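Long-range contacts in cell division control protein 4 (Saccharomyces cerevisiae, PDB 3V7D), which recognises phosphorylated proteins such as the CDK inhibitor SIC1 and directs their ubiquitination as the substrate-binding subunit of an SCF E3 ligase: residues I125-F130 against W166-A171; G119-V124 against A139-I144; I326-D331 against G356-S361; H390-A395 against E411-I416; G264-H269 against W295-M300. The protein carries 1 engineered substitution. One frame throughout, in Å; residues are numbered along the deposited sequence.

Contact 1 (I125-F130 against W166-A171)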
# COMPACT_ATOMS: atom_id res chain seq x y z
N ILE B 125 17.06 0.12 22.16
CA ILE B 125 15.80 -0.59 21.99
C ILE B 125 15.99 -1.64 20.90
O ILE B 125 16.51 -1.34 19.83
CB ILE B 125 14.67 0.37 21.58
CG1 ILE B 125 14.57 1.53 22.57
CG2 ILE B 125 13.35 -0.37 21.46
CD1 ILE B 125 14.46 1.09 24.01
N THR B 126 15.57 -2.87 21.18
CA THR B 126 15.89 -3.99 20.29
C THR B 126 14.77 -4.34 19.32
O THR B 126 15.01 -4.93 18.27
CB THR B 126 16.24 -5.26 21.09
OG1 THR B 126 15.11 -5.66 21.86
CG2 THR B 126 17.42 -4.99 22.01
N CYS B 127 13.54 -4.00 19.68
CA CYS B 127 12.40 -4.34 18.84
C CYS B 127 11.20 -3.45 19.12
O CYS B 127 11.02 -2.95 20.23
CB CYS B 127 12.03 -5.82 18.99
SG CYS B 127 11.90 -6.40 20.71
N LEU B 128 10.39 -3.26 18.09
CA LEU B 128 9.21 -2.41 18.17
C LEU B 128 8.10 -2.96 17.30
O LEU B 128 8.33 -3.37 16.16
CB LEU B 128 9.56 -0.98 17.73
CG LEU B 128 8.48 0.10 17.85
CD1 LEU B 128 9.11 1.46 18.15
CD2 LEU B 128 7.62 0.20 16.59
N GLN B 129 6.89 -2.98 17.85
CA GLN B 129 5.69 -3.29 17.09
C GLN B 129 4.77 -2.08 17.16
O GLN B 129 4.71 -1.39 18.18
CB GLN B 129 4.98 -4.50 17.68
CG GLN B 129 5.66 -5.83 17.41
CD GLN B 129 5.50 -6.28 15.97
OE1 GLN B 129 4.53 -6.96 15.62
NE2 GLN B 129 6.45 -5.91 15.12
N PHE B 130 4.07 -1.82 16.07
CA PHE B 130 3.09 -0.74 16.02
C PHE B 130 1.84 -1.25 15.34
O PHE B 130 1.79 -1.33 14.11
CB PHE B 130 3.66 0.46 15.25
CG PHE B 130 2.72 1.63 15.17
CD1 PHE B 130 1.75 1.83 16.14
CD2 PHE B 130 2.81 2.52 14.11
CE1 PHE B 130 0.89 2.91 16.06
CE2 PHE B 130 1.95 3.60 14.03
CZ PHE B 130 0.98 3.79 15.00
N TRP B 166 14.43 -9.62 22.65
CA TRP B 166 15.02 -9.37 21.34
C TRP B 166 14.08 -9.64 20.17
O TRP B 166 14.44 -9.43 19.01
CB TRP B 166 16.33 -10.15 21.19
CG TRP B 166 17.45 -9.52 21.94
CD1 TRP B 166 17.75 -9.70 23.26
CD2 TRP B 166 18.41 -8.59 21.43
NE1 TRP B 166 18.85 -8.95 23.59
CE2 TRP B 166 19.28 -8.26 22.49
CE3 TRP B 166 18.63 -8.02 20.17
CZ2 TRP B 166 20.34 -7.37 22.34
CZ3 TRP B 166 19.69 -7.14 20.02
CH2 TRP B 166 20.53 -6.83 21.10
N ALA B 167 12.86 -10.09 20.47
CA ALA B 167 11.87 -10.31 19.43
C ALA B 167 10.46 -10.10 19.96
O ALA B 167 10.12 -10.55 21.05
CB ALA B 167 12.02 -11.71 18.84
N LEU B 168 9.64 -9.40 19.17
CA LEU B 168 8.27 -9.08 19.54
C LEU B 168 7.34 -9.26 18.35
O LEU B 168 7.70 -8.89 17.23
CB LEU B 168 8.16 -7.63 20.01
CG LEU B 168 8.48 -7.25 21.45
CD1 LEU B 168 8.23 -5.76 21.63
CD2 LEU B 168 7.63 -8.07 22.41
N LYS B 169 6.15 -9.79 18.59
CA LYS B 169 5.15 -9.89 17.54
C LYS B 169 3.75 -9.73 18.10
O LYS B 169 3.31 -10.51 18.95
CB LYS B 169 5.26 -11.21 16.79
CG LYS B 169 4.50 -11.25 15.47
CD LYS B 169 5.22 -10.46 14.39
CE LYS B 169 4.50 -10.56 13.05
NZ LYS B 169 5.34 -10.04 11.93
N TYR B 170 3.05 -8.70 17.63
CA TYR B 170 1.68 -8.46 18.05
C TYR B 170 0.75 -9.40 17.28
O TYR B 170 0.90 -9.58 16.07
CB TYR B 170 1.30 -7.00 17.80
CG TYR B 170 -0.09 -6.65 18.26
CD1 TYR B 170 -0.33 -6.25 19.56
CD2 TYR B 170 -1.17 -6.72 17.38
CE1 TYR B 170 -1.60 -5.93 19.99
CE2 TYR B 170 -2.44 -6.40 17.80
CZ TYR B 170 -2.65 -6.01 19.10
OH TYR B 170 -3.92 -5.69 19.53
N ALA B 171 -0.20 -10.00 17.98
CA ALA B 171 -1.14 -10.92 17.34
C ALA B 171 -2.46 -10.23 17.00
O ALA B 171 -2.70 -9.85 15.86
CB ALA B 171 -1.37 -12.13 18.23
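Q129 reaches across from strand 125-130 to strand 166-170, its CB already directed at the neighbouring strand. CG, anti to the carbonyl carbon (chi1 -74°), lies 4.0 Å from L168 CB. The chain then bends at chi2, bringing CD to 3.6 Å from L168 O, and the amide divides the work at its tip. OE1 accepts the backbone N-H of Y170 (Y170 N to Q129 OE1 3.0 Å), an almost straight bond whose donor is somewhat tilted from the carbonyl plane; OE1 also rests against K169 CA. NE2 turns back to its own strand and gives a weak bond to L128 O. Both amide ends are thus engaged, which would hold the group's rotation.

Two other side chains fill the space between the strands. C127 SG sits against L168 CG at 3.6 Å. T126 lays CG2 over one face of the W166 indole in a CH-pi contact, 3.5 Å from the centroid of the six-membered ring and only 2° off its normal. T126 OG1 turns to V165 O instead, and W166 NE1 bonds to D140.

The strands run nearly parallel, with axes 5.8 Å apart and 6° between their directions, yet no backbone-to-backbone hydrogen bond joins them. T126-C127 and W166-A167 each form a classic beta bulge, opposite G138 and G179 respectively. W166 also packs on an apolar side chain of the bound peptide. Side-by-side first strands of two successive blades, joined through side chains rather than by backbone-to-backbone pairing, are the mark of a WD40 beta-propeller round its central channel.

Contact 2 (G119-V124 against A139-I144)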
# COMPACT_ATOMS: atom_id res chain seq x y z
N GLY B 119 11.69 6.02 27.52
CA GLY B 119 11.89 4.71 26.93
C GLY B 119 12.23 3.66 27.97
O GLY B 119 11.61 3.62 29.03
N HIS B 120 13.22 2.82 27.67
CA HIS B 120 13.63 1.75 28.59
C HIS B 120 14.77 2.19 29.50
O HIS B 120 15.33 3.28 29.35
CB HIS B 120 14.04 0.50 27.80
CG HIS B 120 12.90 -0.21 27.15
ND1 HIS B 120 12.49 -1.47 27.54
CD2 HIS B 120 12.05 0.17 26.16
CE1 HIS B 120 11.46 -1.84 26.80
NE2 HIS B 120 11.18 -0.87 25.96
N MET B 121 15.13 1.32 30.45
CA MET B 121 16.24 1.59 31.35
C MET B 121 17.59 1.54 30.63
O MET B 121 18.57 2.12 31.09
CB MET B 121 16.22 0.63 32.54
CG MET B 121 15.25 1.05 33.64
SD MET B 121 15.11 -0.16 34.96
CE MET B 121 14.00 -1.35 34.22
N THR B 122 17.64 0.83 29.51
CA THR B 122 18.83 0.82 28.66
C THR B 122 18.61 1.76 27.48
O THR B 122 17.47 2.04 27.11
CB THR B 122 19.17 -0.59 28.15
OG1 THR B 122 18.06 -1.13 27.44
CG2 THR B 122 19.52 -1.50 29.32
N SER B 123 19.70 2.25 26.90
CA SER B 123 19.60 3.24 25.83
C SER B 123 19.30 2.60 24.47
O SER B 123 18.91 3.29 23.53
CB SER B 123 20.88 4.08 25.75
OG SER B 123 22.00 3.27 25.43
N VAL B 124 19.48 1.29 24.38
CA VAL B 124 19.23 0.58 23.12
C VAL B 124 17.90 -0.15 23.15
O VAL B 124 17.63 -0.95 24.04
CB VAL B 124 20.35 -0.43 22.82
CG1 VAL B 124 20.08 -1.14 21.50
CG2 VAL B 124 21.71 0.25 22.78
N ALA B 139 13.58 -4.23 25.13
CA ALA B 139 14.99 -3.88 25.25
C ALA B 139 15.77 -4.91 26.07
O ALA B 139 15.22 -5.92 26.53
CB ALA B 139 15.15 -2.50 25.85
N ASP B 140 17.06 -4.66 26.24
CA ASP B 140 17.91 -5.57 26.98
C ASP B 140 17.75 -5.37 28.49
O ASP B 140 18.46 -5.99 29.28
CB ASP B 140 19.38 -5.40 26.57
CG ASP B 140 20.13 -6.72 26.59
OD1 ASP B 140 19.61 -7.70 26.02
OD2 ASP B 140 21.23 -6.77 27.17
N ASP B 141 16.82 -4.50 28.87
CA ASP B 141 16.50 -4.28 30.28
C ASP B 141 15.45 -5.29 30.75
O ASP B 141 14.85 -5.12 31.81
CB ASP B 141 16.02 -2.84 30.52
CG ASP B 141 14.67 -2.55 29.87
OD1 ASP B 141 14.26 -3.28 28.95
OD2 ASP B 141 14.02 -1.57 30.28
N LYS B 142 15.22 -6.32 29.93
CA LYS B 142 14.29 -7.41 30.23
C LYS B 142 12.82 -6.98 30.24
O LYS B 142 11.94 -7.77 30.59
CB LYS B 142 14.65 -8.09 31.56
CG LYS B 142 16.11 -8.53 31.68
CD LYS B 142 16.41 -9.09 33.08
CE LYS B 142 17.88 -9.43 33.23
NZ LYS B 142 18.21 -9.97 34.58
N MET B 143 12.55 -5.74 29.84
CA MET B 143 11.20 -5.19 29.90
C MET B 143 10.52 -5.04 28.54
O MET B 143 11.17 -4.86 27.51
CB MET B 143 11.21 -3.82 30.60
CG MET B 143 11.77 -3.86 32.01
SD MET B 143 10.92 -5.08 33.02
CE MET B 143 11.59 -4.72 34.64
N ILE B 144 9.19 -5.09 28.56
CA ILE B 144 8.37 -4.77 27.41
C ILE B 144 7.49 -3.59 27.78
O ILE B 144 6.77 -3.64 28.78
CB ILE B 144 7.48 -5.95 27.00
CG1 ILE B 144 8.33 -7.15 26.59
CG2 ILE B 144 6.55 -5.55 25.87
CD1 ILE B 144 7.52 -8.37 26.18
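H120 and D141 face each other across the first WD repeat, the histidine following G119 in the Gly-His pair of the motif and the aspartate sitting in the type I turn A139-K142. As in the structural hydrogen-bond network of WD40 blades, the ring is held at both nitrogens: ND1 donates to D141 OD1 at 2.9 Å, on the syn side of the carboxylate, while NE2 bonds to T137 OG1. The ring and carboxylate planes are 60° apart. D141 OD1 takes a second donor, M143 N at 3.1 Å, from the opposite face of the carboxylate, closing an Asx turn. D141 OD2 accepts the backbone N-H of M121 at 3.1 Å, from above the same plane. One carboxylate thus gathers a side-chain donor and two backbone donors from both loops, and CG in the tight position between N and the carbonyl carbon (chi1 68°) brings it among them. An alanine at D141 would probably leave H120 ND1, M121 N and M143 N without these acceptors, and the imidazole hydrogen-bonded at NE2 alone. T122 OG1 makes a weak bond to V124 O. Beside the polar cluster, A139 CB lies over one face of the imidazole, 3.6 Å from its centroid.

Contact 3 (I326-D331 against G356-S361)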
# COMPACT_ATOMS: atom_id res chain seq x y z
N ILE B 326 12.68 -13.60 -0.74
CA ILE B 326 13.72 -12.59 -0.88
C ILE B 326 14.69 -12.75 0.28
O ILE B 326 14.27 -12.85 1.44
CB ILE B 326 13.12 -11.18 -0.85
CG1 ILE B 326 12.02 -11.06 -1.91
CG2 ILE B 326 14.20 -10.13 -1.05
CD1 ILE B 326 10.91 -10.11 -1.53
N SER B 327 15.99 -12.79 -0.02
CA SER B 327 17.00 -13.00 1.01
C SER B 327 18.08 -11.94 0.95
O SER B 327 18.52 -11.55 -0.13
CB SER B 327 17.62 -14.40 0.87
OG SER B 327 18.27 -14.55 -0.38
N ALA B 328 18.52 -11.47 2.11
CA ALA B 328 19.54 -10.43 2.18
C ALA B 328 20.72 -10.92 3.00
O ALA B 328 20.53 -11.51 4.06
CB ALA B 328 18.98 -9.14 2.76
N SER B 329 21.93 -10.68 2.51
CA SER B 329 23.09 -11.34 3.10
C SER B 329 24.27 -10.42 3.39
O SER B 329 24.38 -9.32 2.86
CB SER B 329 23.56 -12.50 2.21
OG SER B 329 24.82 -12.99 2.62
N MET B 330 25.17 -10.92 4.23
CA MET B 330 26.42 -10.23 4.53
C MET B 330 27.32 -10.21 3.29
O MET B 330 28.28 -9.43 3.23
CB MET B 330 27.12 -10.92 5.70
CG MET B 330 28.34 -10.19 6.24
SD MET B 330 29.03 -11.00 7.69
CE MET B 330 30.54 -10.07 7.91
N ASP B 331 27.01 -11.05 2.31
CA ASP B 331 27.78 -11.05 1.06
C ASP B 331 27.42 -9.87 0.14
O ASP B 331 27.86 -9.82 -1.00
CB ASP B 331 27.65 -12.39 0.31
CG ASP B 331 26.23 -12.68 -0.17
OD1 ASP B 331 25.40 -11.76 -0.28
OD2 ASP B 331 25.95 -13.86 -0.47
N GLY B 356 21.17 -6.05 5.70
CA GLY B 356 20.49 -6.63 6.84
C GLY B 356 19.03 -6.23 7.01
O GLY B 356 18.37 -6.69 7.94
N LEU B 357 18.52 -5.39 6.12
CA LEU B 357 17.15 -4.90 6.26
C LEU B 357 16.37 -4.99 4.95
O LEU B 357 16.82 -4.53 3.91
CB LEU B 357 17.15 -3.46 6.77
CG LEU B 357 17.80 -3.21 8.14
CD1 LEU B 357 18.06 -1.73 8.37
CD2 LEU B 357 16.91 -3.77 9.23
N LEU B 358 15.18 -5.59 5.03
CA LEU B 358 14.31 -5.74 3.86
C LEU B 358 12.89 -5.37 4.21
O LEU B 358 12.40 -5.70 5.30
CB LEU B 358 14.30 -7.19 3.37
CG LEU B 358 15.57 -7.79 2.78
CD1 LEU B 358 15.33 -9.27 2.45
CD2 LEU B 358 16.01 -7.01 1.55
N ARG B 359 12.21 -4.69 3.29
CA ARG B 359 10.78 -4.42 3.43
C ARG B 359 10.11 -4.59 2.08
O ARG B 359 10.73 -4.33 1.04
CB ARG B 359 10.53 -3.01 3.96
CG ARG B 359 11.00 -2.78 5.38
CD ARG B 359 9.92 -3.09 6.38
NE ARG B 359 10.35 -2.78 7.74
CZ ARG B 359 9.70 -3.18 8.83
NH1 ARG B 359 8.58 -3.90 8.70
NH2 ARG B 359 10.15 -2.87 10.03
N LEU B 360 8.86 -5.02 2.09
CA LEU B 360 8.10 -5.19 0.86
C LEU B 360 6.79 -4.43 0.97
O LEU B 360 5.96 -4.72 1.83
CB LEU B 360 7.83 -6.67 0.59
CG LEU B 360 7.13 -7.05 -0.71
CD1 LEU B 360 7.91 -6.56 -1.92
CD2 LEU B 360 6.90 -8.56 -0.78
N SER B 361 6.62 -3.42 0.11
CA SER B 361 5.33 -2.76 -0.03
C SER B 361 4.68 -3.30 -1.30
O SER B 361 5.28 -4.12 -1.99
CB SER B 361 5.50 -1.24 -0.14
OG SER B 361 6.03 -0.87 -1.40
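L358 holds CG anti to its own carbonyl carbon (chi1 -66°) and CD1 anti to CA, while I326 places CG2 anti to its backbone N; the two branches meet with I326 CG2 3.8 Å from L358 CD1. This is packing between adjacent blades of the WD40 beta-propeller: strand 326-329 is the second strand of its blade, and strand 356-360 belongs to the innermost strand of the next. Their directions are 158° apart and their axes approach to 6.9 Å; no hydrogen bond crosses between the two segments, although S329 pairs through its backbone with V355 just before G356. The contact is therefore wholly apolar and largely buried. L358 is its hub: the whole isobutyl fork closes on A328, with CG and CD1 each 3.7 Å from A328 CB and CD2 at 3.8 Å. Further residues crowd the same leucine, S315 and I317 from strand 313-319 and S367 from strand 364-369. On the other side of strand 326-329, S327 OG bonds to H309 and W337, so apolar and polar sides of the one strand serve different neighbours. S329 OG accepts D331 N in an ST turn just beyond the strand. At the margin of the packing, the methyl I326 CD1 stands 4.4 Å from L360 CD2.

Contact 4 (H390-A395 against E411-I416)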
# COMPACT_ATOMS: atom_id res chain seq x y z
N HIS B 390 22.50 7.81 3.26
CA HIS B 390 22.68 8.74 4.36
C HIS B 390 24.06 9.39 4.23
O HIS B 390 25.06 8.70 4.08
CB HIS B 390 22.51 8.03 5.71
CG HIS B 390 21.08 7.73 6.06
ND1 HIS B 390 20.67 7.47 7.35
CD2 HIS B 390 19.97 7.66 5.29
CE1 HIS B 390 19.37 7.26 7.36
NE2 HIS B 390 18.92 7.37 6.12
N THR B 391 24.09 10.72 4.27
CA THR B 391 25.29 11.48 3.93
C THR B 391 26.47 11.25 4.87
O THR B 391 27.62 11.48 4.49
CB THR B 391 25.00 13.00 3.85
OG1 THR B 391 24.37 13.42 5.06
CG2 THR B 391 24.10 13.32 2.67
N ASN B 392 26.21 10.80 6.09
CA ASN B 392 27.31 10.54 7.01
C ASN B 392 27.85 9.12 6.87
O ASN B 392 28.74 8.71 7.60
CB ASN B 392 26.96 10.87 8.47
CG ASN B 392 25.86 10.00 9.03
OD1 ASN B 392 25.34 9.11 8.35
ND2 ASN B 392 25.50 10.24 10.28
N LEU B 393 27.30 8.38 5.91
CA LEU B 393 27.78 7.05 5.55
C LEU B 393 27.74 6.09 6.74
O LEU B 393 28.52 5.14 6.81
CB LEU B 393 29.20 7.14 4.98
CG LEU B 393 29.35 8.08 3.79
CD1 LEU B 393 30.79 8.14 3.31
CD2 LEU B 393 28.41 7.66 2.66
N SER B 394 26.82 6.35 7.66
CA SER B 394 26.64 5.47 8.80
C SER B 394 25.69 4.34 8.42
O SER B 394 24.83 4.51 7.55
CB SER B 394 26.08 6.25 9.99
OG SER B 394 24.83 6.83 9.66
N ALA B 395 25.85 3.20 9.07
CA ALA B 395 25.02 2.03 8.82
C ALA B 395 23.54 2.32 9.05
O ALA B 395 23.18 2.96 10.04
CB ALA B 395 25.47 0.89 9.71
N GLU B 411 22.77 6.61 12.74
CA GLU B 411 23.42 7.49 13.69
C GLU B 411 23.31 8.95 13.26
O GLU B 411 23.72 9.31 12.16
CB GLU B 411 24.88 7.09 13.87
CG GLU B 411 25.62 7.91 14.91
CD GLU B 411 26.99 7.34 15.21
OE1 GLU B 411 27.08 6.38 16.00
OE2 GLU B 411 27.98 7.86 14.64
N ASN B 412 22.71 9.77 14.13
CA ASN B 412 22.52 11.20 13.89
C ASN B 412 21.60 11.56 12.73
O ASN B 412 21.47 12.74 12.39
CB ASN B 412 23.86 11.91 13.74
CG ASN B 412 24.70 11.87 15.00
OD1 ASN B 412 24.18 12.02 16.11
ND2 ASN B 412 26.00 11.65 14.83
N GLN B 413 20.95 10.57 12.13
CA GLN B 413 20.10 10.85 10.97
C GLN B 413 18.72 10.21 11.01
O GLN B 413 18.57 9.03 11.33
CB GLN B 413 20.81 10.45 9.67
CG GLN B 413 22.03 11.28 9.34
CD GLN B 413 22.19 11.51 7.85
OE1 GLN B 413 21.34 11.10 7.06
NE2 GLN B 413 23.27 12.17 7.46
N PHE B 414 17.72 11.00 10.66
CA PHE B 414 16.34 10.54 10.57
C PHE B 414 15.74 11.26 9.37
O PHE B 414 15.53 12.47 9.40
CB PHE B 414 15.60 10.89 11.86
CG PHE B 414 14.17 10.40 11.90
CD1 PHE B 414 13.89 9.08 12.21
CD2 PHE B 414 13.12 11.28 11.67
CE1 PHE B 414 12.58 8.63 12.26
CE2 PHE B 414 11.81 10.84 11.72
CZ PHE B 414 11.53 9.51 12.01
N ASN B 415 15.50 10.50 8.30
CA ASN B 415 15.08 11.08 7.03
C ASN B 415 13.70 10.61 6.54
O ASN B 415 13.35 9.44 6.67
CB ASN B 415 16.12 10.80 5.95
CG ASN B 415 17.49 11.36 6.30
OD1 ASN B 415 17.61 12.53 6.65
ND2 ASN B 415 18.52 10.53 6.20
N ILE B 416 12.95 11.53 5.96
CA ILE B 416 11.66 11.22 5.37
C ILE B 416 11.73 11.55 3.88
O ILE B 416 11.98 12.70 3.51
CB ILE B 416 10.52 12.02 6.05
CG1 ILE B 416 10.49 11.73 7.55
CG2 ILE B 416 9.17 11.71 5.41
CD1 ILE B 416 9.43 12.49 8.31
O HOH W 1 21.23 11.89 4.43
O HOH W 2 24.42 4.08 12.06
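Q413 and N392 meet tip to tip where the loop before the first strand of the last curated WD repeat folds against the start of the third strand, inside one blade of the beta-propeller. Direct hydrogen bonds come first. Q413 NE2 donates to T391 OG1 at 2.9 Å, with the hydroxyl oxygen close to the amide plane. At the other end of this amide, Q413 OE1 accepts N415 ND2 at 3.0 Å. N392 ND2 gives its N-H to E411 O at 2.8 Å, the acceptor lying in the plane of the asparagine amide. The other end of that amide works within its own loop: N392 OD1 accepts S394 N in an Asx turn and also the S394 hydroxyl, both from the same face. Both ends of N392 are therefore engaged, which would fix the flip of its amide.

Ring packing is the second kind. Q413 runs antiparallel alongside H390, its amide tilted 21° from the ring plane, with Q413 OE1 3.5 Å from H390 CG. N415 sets its amide nearly upright on the imidazole, the planes 84° apart, and ND2 stands over one face. The ring is held from elsewhere, ND1 by S410 and NE2 by S408.

Water bridges complete the set. One water links A395 O with E411 N. Another donates to Q413 OE1 at 2.7 Å and accepts T391 N at 3.1 Å.

Contact 5 (G264-H269 against W295-M300)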
# COMPACT_ATOMS: atom_id res chain seq x y z
N GLY B 264 6.31 -28.85 17.40
CA GLY B 264 7.51 -29.59 17.04
C GLY B 264 8.71 -28.71 16.75
O GLY B 264 8.62 -27.48 16.77
N VAL B 265 9.84 -29.35 16.49
CA VAL B 265 11.09 -28.64 16.23
C VAL B 265 11.46 -28.77 14.76
O VAL B 265 11.36 -29.85 14.18
CB VAL B 265 12.24 -29.20 17.09
CG1 VAL B 265 13.52 -28.40 16.85
CG2 VAL B 265 11.86 -29.17 18.56
N LEU B 266 11.89 -27.67 14.16
CA LEU B 266 12.37 -27.69 12.79
C LEU B 266 13.89 -27.57 12.76
O LEU B 266 14.43 -26.48 12.91
CB LEU B 266 11.73 -26.56 11.97
CG LEU B 266 10.22 -26.69 11.73
CD1 LEU B 266 9.70 -25.50 10.95
CD2 LEU B 266 9.90 -27.99 11.01
N ARG B 267 14.56 -28.71 12.58
CA ARG B 267 16.01 -28.74 12.49
C ARG B 267 16.44 -28.78 11.03
O ARG B 267 15.78 -29.38 10.19
CB ARG B 267 16.59 -29.96 13.22
CG ARG B 267 16.58 -29.85 14.72
CD ARG B 267 17.12 -31.12 15.36
NE ARG B 267 16.19 -31.65 16.35
CZ ARG B 267 16.03 -31.13 17.56
NH1 ARG B 267 16.72 -30.06 17.92
NH2 ARG B 267 15.17 -31.67 18.41
N GLY B 268 17.57 -28.13 10.74
CA GLY B 268 18.06 -28.03 9.38
C GLY B 268 19.28 -27.13 9.29
O GLY B 268 20.23 -27.44 8.57
N HIS B 269 19.25 -26.02 10.02
CA HIS B 269 20.36 -25.07 9.99
C HIS B 269 21.54 -25.51 10.85
O HIS B 269 21.38 -26.23 11.83
CB HIS B 269 19.87 -23.68 10.39
CG HIS B 269 18.99 -23.04 9.36
ND1 HIS B 269 19.43 -22.74 8.09
CD2 HIS B 269 17.69 -22.66 9.41
CE1 HIS B 269 18.45 -22.19 7.40
NE2 HIS B 269 17.38 -22.13 8.18
N TRP B 295 9.88 -23.95 4.98
CA TRP B 295 9.24 -24.98 5.78
C TRP B 295 7.74 -25.08 5.50
O TRP B 295 7.11 -24.11 5.08
CB TRP B 295 9.44 -24.72 7.27
CG TRP B 295 10.87 -24.53 7.69
CD1 TRP B 295 11.54 -23.34 7.79
CD2 TRP B 295 11.79 -25.54 8.09
NE1 TRP B 295 12.82 -23.55 8.23
CE2 TRP B 295 13.00 -24.90 8.42
CE3 TRP B 295 11.72 -26.93 8.21
CZ2 TRP B 295 14.13 -25.60 8.85
CZ3 TRP B 295 12.84 -27.63 8.63
CH2 TRP B 295 14.03 -26.96 8.94
N ASP B 296 7.18 -26.26 5.75
CA ASP B 296 5.74 -26.47 5.74
C ASP B 296 5.33 -26.82 7.17
O ASP B 296 5.42 -27.98 7.58
CB ASP B 296 5.37 -27.60 4.78
CG ASP B 296 3.86 -27.72 4.57
OD1 ASP B 296 3.09 -27.58 5.54
OD2 ASP B 296 3.45 -27.98 3.42
N VAL B 297 4.88 -25.82 7.92
CA VAL B 297 4.61 -26.00 9.34
C VAL B 297 3.33 -26.80 9.61
O VAL B 297 3.01 -27.08 10.76
CB VAL B 297 4.53 -24.65 10.07
CG1 VAL B 297 5.86 -23.92 9.94
CG2 VAL B 297 3.39 -23.81 9.51
N ALA B 298 2.61 -27.15 8.55
CA ALA B 298 1.48 -28.05 8.68
C ALA B 298 1.98 -29.48 8.72
O ALA B 298 1.47 -30.32 9.46
CB ALA B 298 0.50 -27.85 7.54
N GLN B 299 3.00 -29.75 7.91
CA GLN B 299 3.60 -31.08 7.84
C GLN B 299 4.86 -31.15 8.69
O GLN B 299 5.39 -32.24 8.93
CB GLN B 299 3.94 -31.44 6.39
CG GLN B 299 2.73 -31.53 5.47
CD GLN B 299 3.12 -31.94 4.06
OE1 GLN B 299 4.28 -31.83 3.66
NE2 GLN B 299 2.14 -32.41 3.29
N MET B 300 5.34 -29.99 9.13
CA MET B 300 6.60 -29.89 9.86
C MET B 300 7.73 -30.54 9.07
O MET B 300 8.49 -31.35 9.59
CB MET B 300 6.49 -30.52 11.25
CG MET B 300 5.47 -29.83 12.15
SD MET B 300 5.90 -28.11 12.48
CE MET B 300 7.31 -28.32 13.56
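The W295 indole carries L266 on one face and the backbone carbonyl of R267 at its edge. L266 CB stands over the six-membered ring in a CH-pi contact, 3.7 Å from its centroid and 10° off the normal. From there the leucine runs along the indole in the direction opposite to the tryptophan side chain: CD1 comes to 3.5 Å from W295 CD2, near the fusion of the two rings, and CD2 to 3.5 Å from W295 CE3. In the plane of the indole, R267 O approaches W295 CH2 to 3.2 Å. A second flat group, the guanidinium of R267, has V265 CG1 of its own segment over its centre.

M300 closes the other flank of the leucine. Its chain bends at chi2 and again at chi3 (-71°), which turns the terminal methyl back so that M300 CE lies 3.6 Å from L266 CD2. The same methyl rests 3.5 Å from G264 C. V297 CG1 adds a looser touch at L266 CD1.

L266 lies on the outermost strand of one propeller blade, and W295 stands on the third strand of the next. W295 NE1 bonds to S285 OG, which is also hydrogen-bonded to H269 NE2, while H269 ND1 pairs with D289: the Asp-His-Ser-Trp network of WD40 repeats. An alanine in place of W295 would probably leave L266 CB and CD2 facing a gap and S285 without its indole partner. No hydrogen bond crosses between the segments, so the blades meet here chiefly by apolar packing, with R267 O at the indole rim and the indole N-H joining the packing to the polar network.

The five contacts are spread round one WD40 propeller, within blades or between neighbours. Contacts 1 and 2 alternate along the chain and touch, their centres 12 Å apart: W166 NE1 lies 2.8 Å from D140 OD1, and I125 CD1 packs 3.4 Å from H120 CD2. The others stand apart. Contact 3 lies about 18 Å from contact 1 and 19 Å from contact 4, centre to centre, without touching either. Contacts 4 and 5 are farthest separated, at about 39 Å between centres. The bound peptide relates the first four: it packs on W166 of contact 1, V124 of contact 2, L357 of contact 3 and A395 of contact 4.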